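Local coordinates for protein glutathione S-transferase (Bombyx mori, PDB 4E8H) that probably transfers glutathione to electrophilic substrates, as glutathione transferases generally do, and works as a homodimer, at residues S15-A20 and T57-D62; I74-V79 and M158-I163; A97-R102 and F152-N157. All coordinates share one frame; numbering follows the deposited sequence.

Interaction 1: residues S15-A20 and T57-D62. With GSH (glutathione), chain F.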
ATOM      1  N   SER B  15      17.356  -7.527  -0.204  1.00  9.04           N
ATOM      2  CA  SER B  15      15.900  -7.356  -0.142  1.00  8.88           C
ATOM      3  C   SER B  15      15.446  -5.922  -0.477  1.00  8.64           C
ATOM      4  O   SER B  15      15.818  -4.981   0.227  1.00  8.67           O
ATOM      5  CB  SER B  15      15.396  -7.776   1.241  1.00  8.86           C
ATOM      6  OG  SER B  15      14.083  -7.305   1.488  1.00  9.25           O
ATOM      7  N   PRO B  16      14.648  -5.753  -1.555  1.00  8.41           N
ATOM      8  CA  PRO B  16      14.177  -4.411  -1.929  1.00  8.29           C
ATOM      9  C   PRO B  16      13.490  -3.605  -0.805  1.00  8.14           C
ATOM     10  O   PRO B  16      13.869  -2.450  -0.591  1.00  8.18           O
ATOM     11  CB  PRO B  16      13.226  -4.678  -3.102  1.00  8.26           C
ATOM     12  CG  PRO B  16      13.738  -5.940  -3.705  1.00  8.39           C
ATOM     13  CD  PRO B  16      14.248  -6.766  -2.553  1.00  8.40           C
ATOM     14  N   PRO B  17      12.499  -4.194  -0.091  1.00  8.00           N
ATOM     15  CA  PRO B  17      11.897  -3.427   1.005  1.00  7.97           C
ATOM     16  C   PRO B  17      12.873  -3.052   2.128  1.00  7.93           C
ATOM     17  O   PRO B  17      12.772  -1.948   2.668  1.00  7.93           O
ATOM     18  CB  PRO B  17      10.788  -4.356   1.526  1.00  7.97           C
ATOM     19  CG  PRO B  17      11.148  -5.708   1.036  1.00  8.00           C
ATOM     20  CD  PRO B  17      11.798  -5.477  -0.287  1.00  8.01           C
ATOM     21  N   CYS B  18      13.805  -3.945   2.470  1.00  7.92           N
ATOM     22  CA  CYS B  18      14.839  -3.629   3.461  1.00  8.00           C
ATOM     23  C   CYS B  18      15.681  -2.428   3.024  1.00  7.78           C
ATOM     24  O   CYS B  18      15.973  -1.543   3.829  1.00  7.74           O
ATOM     25  CB  CYS B  18      15.731  -4.845   3.734  1.00  8.06           C
ATOM     26  SG  CYS B  18      14.869  -6.238   4.514  1.00  9.21           S
ATOM     27  N   ARG B  19      16.043  -2.402   1.742  1.00  7.54           N
ATOM     28  CA  ARG B  19      16.863  -1.333   1.176  1.00  7.41           C
ATOM     29  C   ARG B  19      16.184   0.041   1.203  1.00  7.38           C
ATOM     30  O   ARG B  19      16.845   1.051   1.443  1.00  7.23           O
ATOM     31  CB  ARG B  19      17.302  -1.703  -0.242  1.00  7.42           C
ATOM     32  CG  ARG B  19      18.400  -2.764  -0.279  1.00  7.57           C
ATOM     33  CD  ARG B  19      18.355  -3.595  -1.554  1.00  8.29           C
ATOM     34  NE  ARG B  19      18.356  -2.775  -2.762  1.00  8.98           N
ATOM     35  CZ  ARG B  19      18.143  -3.241  -3.990  1.00  9.36           C
ATOM     36  NH1 ARG B  19      17.908  -4.533  -4.188  1.00  9.73           N
ATOM     37  NH2 ARG B  19      18.160  -2.415  -5.025  1.00  9.15           N
ATOM     38  N   ALA B  20      14.872   0.074   0.965  1.00  7.42           N
ATOM     39  CA  ALA B  20      14.097   1.313   1.065  1.00  7.54           C
ATOM     40  C   ALA B  20      14.119   1.863   2.492  1.00  7.61           C
ATOM     41  O   ALA B  20      14.286   3.068   2.696  1.00  7.76           O
ATOM     42  CB  ALA B  20      12.664   1.091   0.592  1.00  7.48           C
ATOM     43  N   THR B  57       7.869 -11.748   7.980  1.00 10.51           N
ATOM     44  CA  THR B  57       8.467 -11.035   6.860  1.00 10.47           C
ATOM     45  C   THR B  57       9.689 -10.244   7.305  1.00 10.25           C
ATOM     46  O   THR B  57       9.860  -9.949   8.492  1.00 10.24           O
ATOM     47  CB  THR B  57       7.478 -10.028   6.222  1.00 10.54           C
ATOM     48  OG1 THR B  57       6.927  -9.185   7.245  1.00 10.95           O
ATOM     49  CG2 THR B  57       6.350 -10.751   5.489  1.00 10.66           C
ATOM     50  N   ILE B  58      10.540  -9.924   6.336  1.00  9.91           N
ATOM     51  CA  ILE B  58      11.543  -8.879   6.485  1.00  9.65           C
ATOM     52  C   ILE B  58      11.228  -7.784   5.454  1.00  9.42           C
ATOM     53  O   ILE B  58      10.763  -8.090   4.354  1.00  9.35           O
ATOM     54  CB  ILE B  58      12.994  -9.413   6.321  1.00  9.72           C
ATOM     55  CG1 ILE B  58      13.167 -10.151   4.987  1.00  9.78           C
ATOM     56  CG2 ILE B  58      13.370 -10.310   7.502  1.00  9.73           C
ATOM     57  CD1 ILE B  58      14.613 -10.310   4.540  1.00 10.29           C
ATOM     58  N   PRO B  59      11.464  -6.504   5.802  1.00  9.24           N
ATOM     59  CA  PRO B  59      12.024  -5.994   7.052  1.00  9.11           C
ATOM     60  C   PRO B  59      11.023  -6.000   8.201  1.00  9.07           C
ATOM     61  O   PRO B  59       9.822  -5.816   7.988  1.00  9.08           O
ATOM     62  CB  PRO B  59      12.395  -4.551   6.699  1.00  9.11           C
ATOM     63  CG  PRO B  59      11.414  -4.161   5.660  1.00  9.14           C
ATOM     64  CD  PRO B  59      11.143  -5.412   4.864  1.00  9.19           C
ATOM     65  N   THR B  60      11.530  -6.237   9.405  1.00  9.00           N
ATOM     66  CA  THR B  60      10.769  -6.022  10.626  1.00  8.91           C
ATOM     67  C   THR B  60      11.585  -5.086  11.510  1.00  9.04           C
ATOM     68  O   THR B  60      12.774  -5.317  11.755  1.00  8.92           O
ATOM     69  CB  THR B  60      10.421  -7.353  11.341  1.00  8.89           C
ATOM     70  OG1 THR B  60       9.580  -8.144  10.491  1.00  8.82           O
ATOM     71  CG2 THR B  60       9.687  -7.100  12.653  1.00  8.72           C
ATOM     72  N   MET B  61      10.944  -4.013  11.955  1.00  9.31           N
ATOM     73  CA  MET B  61      11.585  -3.015  12.794  1.00  9.72           C
ATOM     74  C   MET B  61      11.251  -3.243  14.265  1.00  9.97           C
ATOM     75  O   MET B  61      10.105  -3.542  14.609  1.00  9.94           O
ATOM     76  CB  MET B  61      11.135  -1.616  12.368  1.00  9.72           C
ATOM     77  CG  MET B  61      11.755  -0.490  13.172  1.00 10.18           C
ATOM     78  SD  MET B  61      10.734   0.993  13.211  1.00 11.18           S
ATOM     79  CE  MET B  61       9.468   0.504  14.385  1.00 10.98           C
ATOM     80  N   ASP B  62      12.264  -3.107  15.122  1.00 10.39           N
ATOM     81  CA  ASP B  62      12.072  -3.058  16.572  1.00 10.89           C
ATOM     82  C   ASP B  62      12.659  -1.756  17.122  1.00 11.15           C
ATOM     83  O   ASP B  62      13.867  -1.659  17.373  1.00 11.14           O
ATOM     84  CB  ASP B  62      12.690  -4.289  17.260  1.00 10.94           C
ATOM     85  CG  ASP B  62      12.611  -4.229  18.792  1.00 11.38           C
ATOM     86  OD1 ASP B  62      12.019  -3.282  19.360  1.00 11.74           O
ATOM     87  OD2 ASP B  62      13.154  -5.147  19.437  1.00 12.29           O
TER
HETATM   88  N1  GSH F 301       5.201  -5.679   1.420  1.00  8.44           N
HETATM   89  CA1 GSH F 301       6.295  -6.075   2.289  1.00  8.82           C
HETATM   90  C1  GSH F 301       7.116  -4.864   2.632  1.00  8.57           C
HETATM   91  O11 GSH F 301       7.093  -3.855   1.895  1.00  8.49           O
HETATM   92  O12 GSH F 301       7.827  -4.848   3.662  1.00  8.41           O
HETATM   93  CB1 GSH F 301       7.163  -7.118   1.587  1.00  9.43           C
HETATM   94  CG1 GSH F 301       7.890  -8.003   2.599  1.00 10.48           C
HETATM   95  CD1 GSH F 301       8.334  -9.307   1.971  1.00 11.27           C
HETATM   96  OE1 GSH F 301       7.460 -10.036   1.138  1.00 11.70           O
HETATM   97  N2  GSH F 301       9.570  -9.720   2.247  1.00 11.93           N
HETATM   98  CA2 GSH F 301      10.073 -11.004   1.789  1.00 12.98           C
HETATM   99  C2  GSH F 301       9.907 -12.045   2.855  1.00 13.25           C
HETATM  100  O2  GSH F 301       9.990 -11.650   4.204  1.00 13.49           O
HETATM  101  CB2 GSH F 301      11.547 -10.878   1.424  1.00 13.54           C
HETATM  102  SG2 GSH F 301      11.832  -9.770   0.020  1.00 14.91           S
HETATM  103  N3  GSH F 301       9.688 -13.304   2.472  1.00 13.62           N
HETATM  104  CA3 GSH F 301       9.676 -14.416   3.411  1.00 14.17           C
HETATM  105  C3  GSH F 301       8.297 -14.690   3.969  1.00 14.75           C
HETATM  106  O31 GSH F 301       7.373 -13.861   3.815  1.00 15.03           O
HETATM  107  O32 GSH F 301       8.057 -15.749   4.594  1.00 14.91           O

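Interaction 2: residues I74-V79 and M158-I163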
ATOM      1  N   ILE B  74       7.023   1.495   7.833  1.00  6.23           N
ATOM      2  CA  ILE B  74       8.260   1.769   8.571  1.00  6.36           C
ATOM      3  C   ILE B  74       8.859   3.115   8.155  1.00  6.50           C
ATOM      4  O   ILE B  74       9.198   3.938   9.009  1.00  6.55           O
ATOM      5  CB  ILE B  74       9.306   0.636   8.397  1.00  6.34           C
ATOM      6  CG1 ILE B  74       8.810  -0.661   9.049  1.00  6.31           C
ATOM      7  CG2 ILE B  74      10.652   1.046   9.002  1.00  6.30           C
ATOM      8  CD1 ILE B  74       9.599  -1.908   8.657  1.00  6.02           C
ATOM      9  N   GLN B  75       8.974   3.331   6.844  1.00  6.56           N
ATOM     10  CA  GLN B  75       9.472   4.591   6.290  1.00  6.72           C
ATOM     11  C   GLN B  75       8.736   5.804   6.843  1.00  6.78           C
ATOM     12  O   GLN B  75       9.361   6.750   7.334  1.00  6.91           O
ATOM     13  CB  GLN B  75       9.304   4.605   4.776  1.00  6.71           C
ATOM     14  CG  GLN B  75      10.356   3.876   3.992  1.00  6.82           C
ATOM     15  CD  GLN B  75      10.148   4.070   2.511  1.00  7.32           C
ATOM     16  OE1 GLN B  75       9.232   3.496   1.918  1.00  7.67           O
ATOM     17  NE2 GLN B  75      10.983   4.902   1.902  1.00  7.02           N
ATOM     18  N   THR B  76       7.410   5.775   6.744  1.00  6.78           N
ATOM     19  CA  THR B  76       6.585   6.898   7.171  1.00  6.97           C
ATOM     20  C   THR B  76       6.634   7.089   8.689  1.00  7.29           C
ATOM     21  O   THR B  76       6.649   8.226   9.169  1.00  7.39           O
ATOM     22  CB  THR B  76       5.124   6.775   6.679  1.00  6.93           C
ATOM     23  OG1 THR B  76       4.570   5.525   7.106  1.00  6.59           O
ATOM     24  CG2 THR B  76       5.061   6.863   5.156  1.00  6.65           C
ATOM     25  N   TYR B  77       6.681   5.980   9.432  1.00  7.65           N
ATOM     26  CA  TYR B  77       6.845   6.032  10.890  1.00  8.04           C
ATOM     27  C   TYR B  77       8.141   6.723  11.320  1.00  8.30           C
ATOM     28  O   TYR B  77       8.132   7.532  12.251  1.00  8.38           O
ATOM     29  CB  TYR B  77       6.774   4.634  11.524  1.00  7.98           C
ATOM     30  CG  TYR B  77       7.226   4.613  12.975  1.00  8.20           C
ATOM     31  CD1 TYR B  77       6.458   5.216  13.973  1.00  8.17           C
ATOM     32  CD2 TYR B  77       8.430   4.010  13.347  1.00  8.14           C
ATOM     33  CE1 TYR B  77       6.872   5.215  15.305  1.00  8.43           C
ATOM     34  CE2 TYR B  77       8.854   4.004  14.679  1.00  8.33           C
ATOM     35  CZ  TYR B  77       8.068   4.605  15.651  1.00  8.54           C
ATOM     36  OH  TYR B  77       8.474   4.600  16.967  1.00  8.95           O
ATOM     37  N   LEU B  78       9.249   6.398  10.654  1.00  8.60           N
ATOM     38  CA  LEU B  78      10.537   6.996  10.999  1.00  8.83           C
ATOM     39  C   LEU B  78      10.513   8.513  10.806  1.00  9.13           C
ATOM     40  O   LEU B  78      11.076   9.253  11.618  1.00  9.14           O
ATOM     41  CB  LEU B  78      11.688   6.346  10.218  1.00  8.74           C
ATOM     42  CG  LEU B  78      11.964   4.849  10.432  1.00  8.80           C
ATOM     43  CD1 LEU B  78      13.129   4.385   9.568  1.00  8.97           C
ATOM     44  CD2 LEU B  78      12.216   4.502  11.899  1.00  8.50           C
ATOM     45  N   VAL B  79       9.840   8.973   9.751  1.00  9.50           N
ATOM     46  CA  VAL B  79       9.671  10.412   9.542  1.00  9.96           C
ATOM     47  C   VAL B  79       8.706  11.035  10.568  1.00 10.42           C
ATOM     48  O   VAL B  79       9.041  12.051  11.180  1.00 10.47           O
ATOM     49  CB  VAL B  79       9.262  10.768   8.086  1.00  9.94           C
ATOM     50  CG1 VAL B  79       9.200  12.287   7.899  1.00  9.90           C
ATOM     51  CG2 VAL B  79      10.247  10.166   7.089  1.00  9.74           C
ATOM     52  N   MET B 158      12.228  15.739  -2.585  1.00 12.20           N
ATOM     53  CA  MET B 158      12.328  14.284  -2.439  1.00 11.60           C
ATOM     54  C   MET B 158      11.544  13.813  -1.211  1.00 11.00           C
ATOM     55  O   MET B 158      11.562  14.470  -0.165  1.00 10.93           O
ATOM     56  CB  MET B 158      13.795  13.845  -2.342  1.00 11.81           C
ATOM     57  CG  MET B 158      14.012  12.334  -2.461  1.00 12.37           C
ATOM     58  SD  MET B 158      15.720  11.803  -2.203  1.00 13.79           S
ATOM     59  CE  MET B 158      15.885  11.992  -0.428  1.00 13.61           C
ATOM     60  N   THR B 159      10.843  12.689  -1.352  1.00 10.21           N
ATOM     61  CA  THR B 159      10.053  12.113  -0.261  1.00  9.47           C
ATOM     62  C   THR B 159      10.350  10.620  -0.103  1.00  9.18           C
ATOM     63  O   THR B 159      11.131  10.054  -0.875  1.00  8.92           O
ATOM     64  CB  THR B 159       8.528  12.331  -0.473  1.00  9.43           C
ATOM     65  OG1 THR B 159       8.106  11.692  -1.684  1.00  9.14           O
ATOM     66  CG2 THR B 159       8.189  13.819  -0.535  1.00  9.22           C
ATOM     67  N   VAL B 160       9.736   9.989   0.898  1.00  8.85           N
ATOM     68  CA  VAL B 160       9.856   8.536   1.084  1.00  8.64           C
ATOM     69  C   VAL B 160       9.397   7.769  -0.160  1.00  8.46           C
ATOM     70  O   VAL B 160       9.885   6.668  -0.430  1.00  8.50           O
ATOM     71  CB  VAL B 160       9.100   8.024   2.344  1.00  8.65           C
ATOM     72  CG1 VAL B 160       9.781   8.515   3.616  1.00  8.66           C
ATOM     73  CG2 VAL B 160       7.624   8.436   2.320  1.00  8.72           C
ATOM     74  N   ALA B 161       8.471   8.365  -0.914  1.00  8.24           N
ATOM     75  CA  ALA B 161       7.980   7.778  -2.157  1.00  8.10           C
ATOM     76  C   ALA B 161       9.091   7.612  -3.199  1.00  8.00           C
ATOM     77  O   ALA B 161       9.183   6.561  -3.833  1.00  8.04           O
ATOM     78  CB  ALA B 161       6.819   8.587  -2.712  1.00  8.12           C
ATOM     79  N   ASP B 162       9.934   8.636  -3.362  1.00  7.76           N
ATOM     80  CA  ASP B 162      11.109   8.549  -4.245  1.00  7.68           C
ATOM     81  C   ASP B 162      12.078   7.459  -3.804  1.00  7.63           C
ATOM     82  O   ASP B 162      12.634   6.745  -4.638  1.00  7.58           O
ATOM     83  CB  ASP B 162      11.867   9.877  -4.293  1.00  7.62           C
ATOM     84  CG  ASP B 162      11.022  11.014  -4.809  1.00  7.77           C
ATOM     85  OD1 ASP B 162      10.855  11.128  -6.041  1.00  7.72           O
ATOM     86  OD2 ASP B 162      10.529  11.801  -3.976  1.00  8.16           O
ATOM     87  N   ILE B 163      12.279   7.345  -2.493  1.00  7.72           N
ATOM     88  CA  ILE B 163      13.237   6.394  -1.929  1.00  7.85           C
ATOM     89  C   ILE B 163      12.839   4.934  -2.200  1.00  7.97           C
ATOM     90  O   ILE B 163      13.683   4.134  -2.606  1.00  8.15           O
ATOM     91  CB  ILE B 163      13.507   6.662  -0.413  1.00  7.85           C
ATOM     92  CG1 ILE B 163      14.059   8.084  -0.212  1.00  7.78           C
ATOM     93  CG2 ILE B 163      14.464   5.614   0.169  1.00  7.69           C
ATOM     94  CD1 ILE B 163      14.331   8.474   1.247  1.00  7.41           C
TER

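Interaction 3: residues A97-R102 and F152-N157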
ATOM      1  N   ALA B  97      -1.164  13.417   1.017  1.00 10.91           N
ATOM      2  CA  ALA B  97      -2.042  12.571   0.202  1.00 10.36           C
ATOM      3  C   ALA B  97      -1.395  12.109  -1.104  1.00 10.04           C
ATOM      4  O   ALA B  97      -1.532  10.944  -1.487  1.00  9.84           O
ATOM      5  CB  ALA B  97      -3.359  13.283  -0.083  1.00 10.27           C
ATOM      6  N   ILE B  98      -0.702  13.024  -1.783  1.00  9.74           N
ATOM      7  CA  ILE B  98       0.017  12.704  -3.020  1.00  9.62           C
ATOM      8  C   ILE B  98       1.100  11.654  -2.753  1.00  9.39           C
ATOM      9  O   ILE B  98       1.223  10.679  -3.500  1.00  9.37           O
ATOM     10  CB  ILE B  98       0.624  13.973  -3.686  1.00  9.70           C
ATOM     11  CG1 ILE B  98      -0.483  14.978  -4.034  1.00  9.78           C
ATOM     12  CG2 ILE B  98       1.421  13.604  -4.940  1.00  9.84           C
ATOM     13  CD1 ILE B  98       0.019  16.372  -4.412  1.00 10.21           C
ATOM     14  N   ILE B  99       1.864  11.850  -1.680  1.00  9.09           N
ATOM     15  CA  ILE B  99       2.881  10.882  -1.268  1.00  8.80           C
ATOM     16  C   ILE B  99       2.236   9.526  -0.993  1.00  8.58           C
ATOM     17  O   ILE B  99       2.749   8.496  -1.434  1.00  8.41           O
ATOM     18  CB  ILE B  99       3.679  11.364  -0.033  1.00  8.85           C
ATOM     19  CG1 ILE B  99       4.431  12.653  -0.360  1.00  8.92           C
ATOM     20  CG2 ILE B  99       4.672  10.292   0.428  1.00  8.82           C
ATOM     21  CD1 ILE B  99       4.846  13.439   0.853  1.00  9.24           C
ATOM     22  N   ASP B 100       1.105   9.529  -0.288  1.00  8.37           N
ATOM     23  CA  ASP B 100       0.408   8.284   0.030  1.00  8.32           C
ATOM     24  C   ASP B 100      -0.067   7.534  -1.208  1.00  7.95           C
ATOM     25  O   ASP B 100       0.020   6.305  -1.253  1.00  7.84           O
ATOM     26  CB  ASP B 100      -0.740   8.518   1.019  1.00  8.48           C
ATOM     27  CG  ASP B 100      -0.243   8.751   2.437  1.00  9.33           C
ATOM     28  OD1 ASP B 100       0.870   8.287   2.773  1.00 10.15           O
ATOM     29  OD2 ASP B 100      -0.965   9.406   3.219  1.00 10.56           O
ATOM     30  N   GLN B 101      -0.547   8.270  -2.211  1.00  7.59           N
ATOM     31  CA  GLN B 101      -0.931   7.659  -3.484  1.00  7.42           C
ATOM     32  C   GLN B 101       0.275   7.032  -4.192  1.00  7.04           C
ATOM     33  O   GLN B 101       0.166   5.933  -4.741  1.00  6.82           O
ATOM     34  CB  GLN B 101      -1.652   8.663  -4.394  1.00  7.57           C
ATOM     35  CG  GLN B 101      -2.017   8.120  -5.782  1.00  8.66           C
ATOM     36  CD  GLN B 101      -0.903   8.309  -6.799  1.00 10.16           C
ATOM     37  OE1 GLN B 101      -0.291   9.374  -6.874  1.00 10.91           O
ATOM     38  NE2 GLN B 101      -0.639   7.275  -7.594  1.00 10.48           N
ATOM     39  N   ARG B 102       1.411   7.729  -4.178  1.00  6.74           N
ATOM     40  CA  ARG B 102       2.632   7.218  -4.804  1.00  6.59           C
ATOM     41  C   ARG B 102       3.139   5.962  -4.090  1.00  6.50           C
ATOM     42  O   ARG B 102       3.623   5.032  -4.738  1.00  6.38           O
ATOM     43  CB  ARG B 102       3.727   8.292  -4.871  1.00  6.64           C
ATOM     44  CG  ARG B 102       3.344   9.578  -5.623  1.00  7.07           C
ATOM     45  CD  ARG B 102       3.076   9.350  -7.113  1.00  7.66           C
ATOM     46  NE  ARG B 102       3.204  10.590  -7.878  1.00  8.16           N
ATOM     47  CZ  ARG B 102       2.230  11.178  -8.570  1.00  8.40           C
ATOM     48  NH1 ARG B 102       1.016  10.646  -8.633  1.00  8.42           N
ATOM     49  NH2 ARG B 102       2.483  12.306  -9.221  1.00  8.65           N
ATOM     50  N   PHE B 152      10.483  15.475  -8.579  1.00 12.73           N
ATOM     51  CA  PHE B 152      10.342  14.264  -7.769  1.00 12.06           C
ATOM     52  C   PHE B 152       8.914  13.732  -7.865  1.00 11.72           C
ATOM     53  O   PHE B 152       8.022  14.447  -8.324  1.00 11.46           O
ATOM     54  CB  PHE B 152      10.766  14.533  -6.320  1.00 11.97           C
ATOM     55  CG  PHE B 152      12.225  14.874  -6.179  1.00 11.70           C
ATOM     56  CD1 PHE B 152      13.194  13.876  -6.243  1.00 11.39           C
ATOM     57  CD2 PHE B 152      12.634  16.194  -6.007  1.00 11.45           C
ATOM     58  CE1 PHE B 152      14.547  14.183  -6.127  1.00 11.14           C
ATOM     59  CE2 PHE B 152      13.988  16.511  -5.887  1.00 11.32           C
ATOM     60  CZ  PHE B 152      14.945  15.503  -5.947  1.00 11.28           C
ATOM     61  N   VAL B 153       8.697  12.485  -7.447  1.00 11.50           N
ATOM     62  CA  VAL B 153       7.416  11.809  -7.709  1.00 11.45           C
ATOM     63  C   VAL B 153       6.186  12.518  -7.133  1.00 11.56           C
ATOM     64  O   VAL B 153       5.111  12.469  -7.728  1.00 11.58           O
ATOM     65  CB  VAL B 153       7.417  10.302  -7.307  1.00 11.50           C
ATOM     66  CG1 VAL B 153       8.426   9.522  -8.144  1.00 11.34           C
ATOM     67  CG2 VAL B 153       7.680  10.117  -5.813  1.00 11.15           C
ATOM     68  N   ALA B 154       6.352  13.188  -5.994  1.00 11.77           N
ATOM     69  CA  ALA B 154       5.227  13.833  -5.320  1.00 12.06           C
ATOM     70  C   ALA B 154       5.230  15.362  -5.407  1.00 12.33           C
ATOM     71  O   ALA B 154       4.314  16.011  -4.898  1.00 12.43           O
ATOM     72  CB  ALA B 154       5.152  13.382  -3.868  1.00 12.02           C
ATOM     73  N   GLY B 155       6.246  15.933  -6.051  1.00 12.66           N
ATOM     74  CA  GLY B 155       6.342  17.386  -6.183  1.00 13.14           C
ATOM     75  C   GLY B 155       7.762  17.917  -6.242  1.00 13.48           C
ATOM     76  O   GLY B 155       8.624  17.330  -6.898  1.00 13.47           O
ATOM     77  N   GLU B 156       8.002  19.024  -5.542  1.00 13.82           N
ATOM     78  CA  GLU B 156       9.267  19.762  -5.640  1.00 14.13           C
ATOM     79  C   GLU B 156      10.419  19.166  -4.833  1.00 13.88           C
ATOM     80  O   GLU B 156      11.587  19.377  -5.164  1.00 13.90           O
ATOM     81  CB  GLU B 156       9.069  21.236  -5.255  1.00 14.42           C
ATOM     82  CG  GLU B 156       8.252  22.052  -6.261  1.00 15.65           C
ATOM     83  CD  GLU B 156       8.827  22.013  -7.672  1.00 17.37           C
ATOM     84  OE1 GLU B 156      10.042  22.257  -7.838  1.00 18.11           O
ATOM     85  OE2 GLU B 156       8.056  21.742  -8.617  1.00 18.27           O
ATOM     86  N   ASN B 157      10.087  18.425  -3.780  1.00 13.56           N
ATOM     87  CA  ASN B 157      11.097  17.872  -2.883  1.00 13.28           C
ATOM     88  C   ASN B 157      11.071  16.347  -2.847  1.00 12.79           C
ATOM     89  O   ASN B 157      10.021  15.737  -3.060  1.00 12.71           O
ATOM     90  CB  ASN B 157      10.908  18.443  -1.474  1.00 13.46           C
ATOM     91  CG  ASN B 157      10.912  19.963  -1.454  1.00 14.16           C
ATOM     92  OD1 ASN B 157      11.896  20.599  -1.834  1.00 15.10           O
ATOM     93  ND2 ASN B 157       9.807  20.551  -1.008  1.00 14.78           N
TER

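Interaction 1: residues S15-A20 and T57-D62
Ile58, which packs on Cys18, turns both backbone polar groups to glutathione: Ile58 N donates to ligand O2 at 2.8 Å, with an N-H...O angle of 161°. Ligand N2 answers with a bond of 2.9 Å to Ile58 O, so the cysteinyl part of glutathione is gripped by a pair of backbone bonds. The peptide bond to Pro59 is cis, the signature of the thioredoxin-like fold, and strand 60-63 starts just after it. Helix 16-27 comes up against this bend, with Ser15 at its N-cap position. The side chains of Pro17 and Pro59 cross at about a right angle, Pro17 CB lying 3.5 Å from Pro59 CD. Beside them the sulfur of Cys18 lies against the bend, with SG 3.7 Å from Pro59 CB and 4.1 Å from Ile58 CD1; SG stands anti to the carbonyl carbon (chi1 -65°), which brings it over the Ile58-Pro59 link. The ligand touches both segments, its O12 lying near Pro17 CB and Pro59 CD. Ser71, Glu70 and His56 add further hydrogen bonds to the tripeptide. At its thiol end, the sulfur SG2 lies 3.6 Å from Ser15 OG.

Interaction 2: residues I74-V79 and M158-I163
Helix 71-82 and the first turn of helix 160-174 come closest at Gln75 and Val160, whose CA atoms are 6.5 Å apart. Val160 points at the other helix and wedges its two methyls among three residues. Its CG1 meets Val79 CG2 at 3.9 Å and also lies by Gln75 CB, while its CG2 faces Thr76 CG2 at 4.1 Å. Gln75 runs past Val160 in the opposite sense, its chain extended beyond CG (chi2 -175°), and this reach carries the amide to the backbone of the second helix. There NE2 donates to Val160 O at 3.1 Å, a bent bond (138°) with the oxygen 30° out of the amide plane. NE2 also bonds Thr24 OG1 of helix 16-27, its stronger partner, and sits over Ile163 CB. An alanine in place of Gln75 would probably leave Val160 O and Thr24 without this amide and open a gap beside Ile163. At the start of helix 160-174, Thr159 N bonds Asp162 OD2 at 2.8 Å through the anti lone pair, and Thr159 OG1 accepts a weak bond from Ala161 N. This capping box is the N-capping motif familiar from the helical domain of glutathione transferases, and the turn it starts packs on the thioredoxin-like domain, forming part of the interdomain interface.

Interaction 3: residues A97-R102 and F152-N157
Arg102 clasps the carbonyl oxygen of Val153 with two N-H groups on one edge of its guanidinium. The stronger bond runs from Arg102 NE to Val153 O at 2.7 Å with an angle of 151°; the second, from Arg102 NH2 at 3.0 Å, is weak and more bent. The oxygen lies near the guanidinium plane, yet NE sits 46° above the carbonyl plane and so does not follow a lone pair. A bend at chi2 (-65°) folds the arginine chain over, bringing CD and NE to the loop. Gln101 OE1 takes a bond from NH1, although its modelled length is doubtfully short, and Phe146 of helix 130-146 adds a cation-pi contact. The grip on Val153 O and the Phe146 ring should together restrict rotation of the charged group.

The oxygen that Arg102 holds belongs to a type I beta turn from Phe152 to Gly155. The bond from Gly155 N to Phe152 O at 3.2 Å closes the turn, and Phe152 N bonds back to Gly155 O at 3.1 Å. Gly155 has backbone angles at which a CB would jam against the preceding carbonyl oxygen, so the position calls for glycine.

Outward from the polar bonds, Ala154 sets its methyl against helix 93-124. Its CB lies 3.7 Å from Ile99 CG1 and 3.9 Å from Ile98 CG2, and the same Ile98 methyl touches Ala154 O. Beyond, Ile98 packs on Phe66 of the second subunit, while Val153 N is held by Asp162 OD1 of helix 160-174.

Across this contact a positive charge meets a neutral peptide oxygen, so the link would probably depend on the carbonyl dipole, which the arginine is likely to polarise further, with small apolar packing beside it.

How the interactions relate
Interaction 1 closes before interaction 2 opens, and interaction 3 is nested inside the loop that interaction 2 closes. Interaction 1 belongs to the thioredoxin-like domain, interaction 3 to the helical domain, and interaction 2 joins the two; its helix 71-82 is followed in the chain by helix 93-124 of interaction 3. Interactions 1 and 2 lie about 13 Å apart between centres and touch, Met61 CE lying 3.6 Å from Tyr77 CE2. Interactions 2 and 3 lie about 11 Å apart, centre to centre, sharing the Asp162-Val153 link and both touching the second subunit. Interactions 1 and 3, about 22 Å apart between centres, do not meet. The contacts thus run from glutathione pocket through domain interface toward dimer interface.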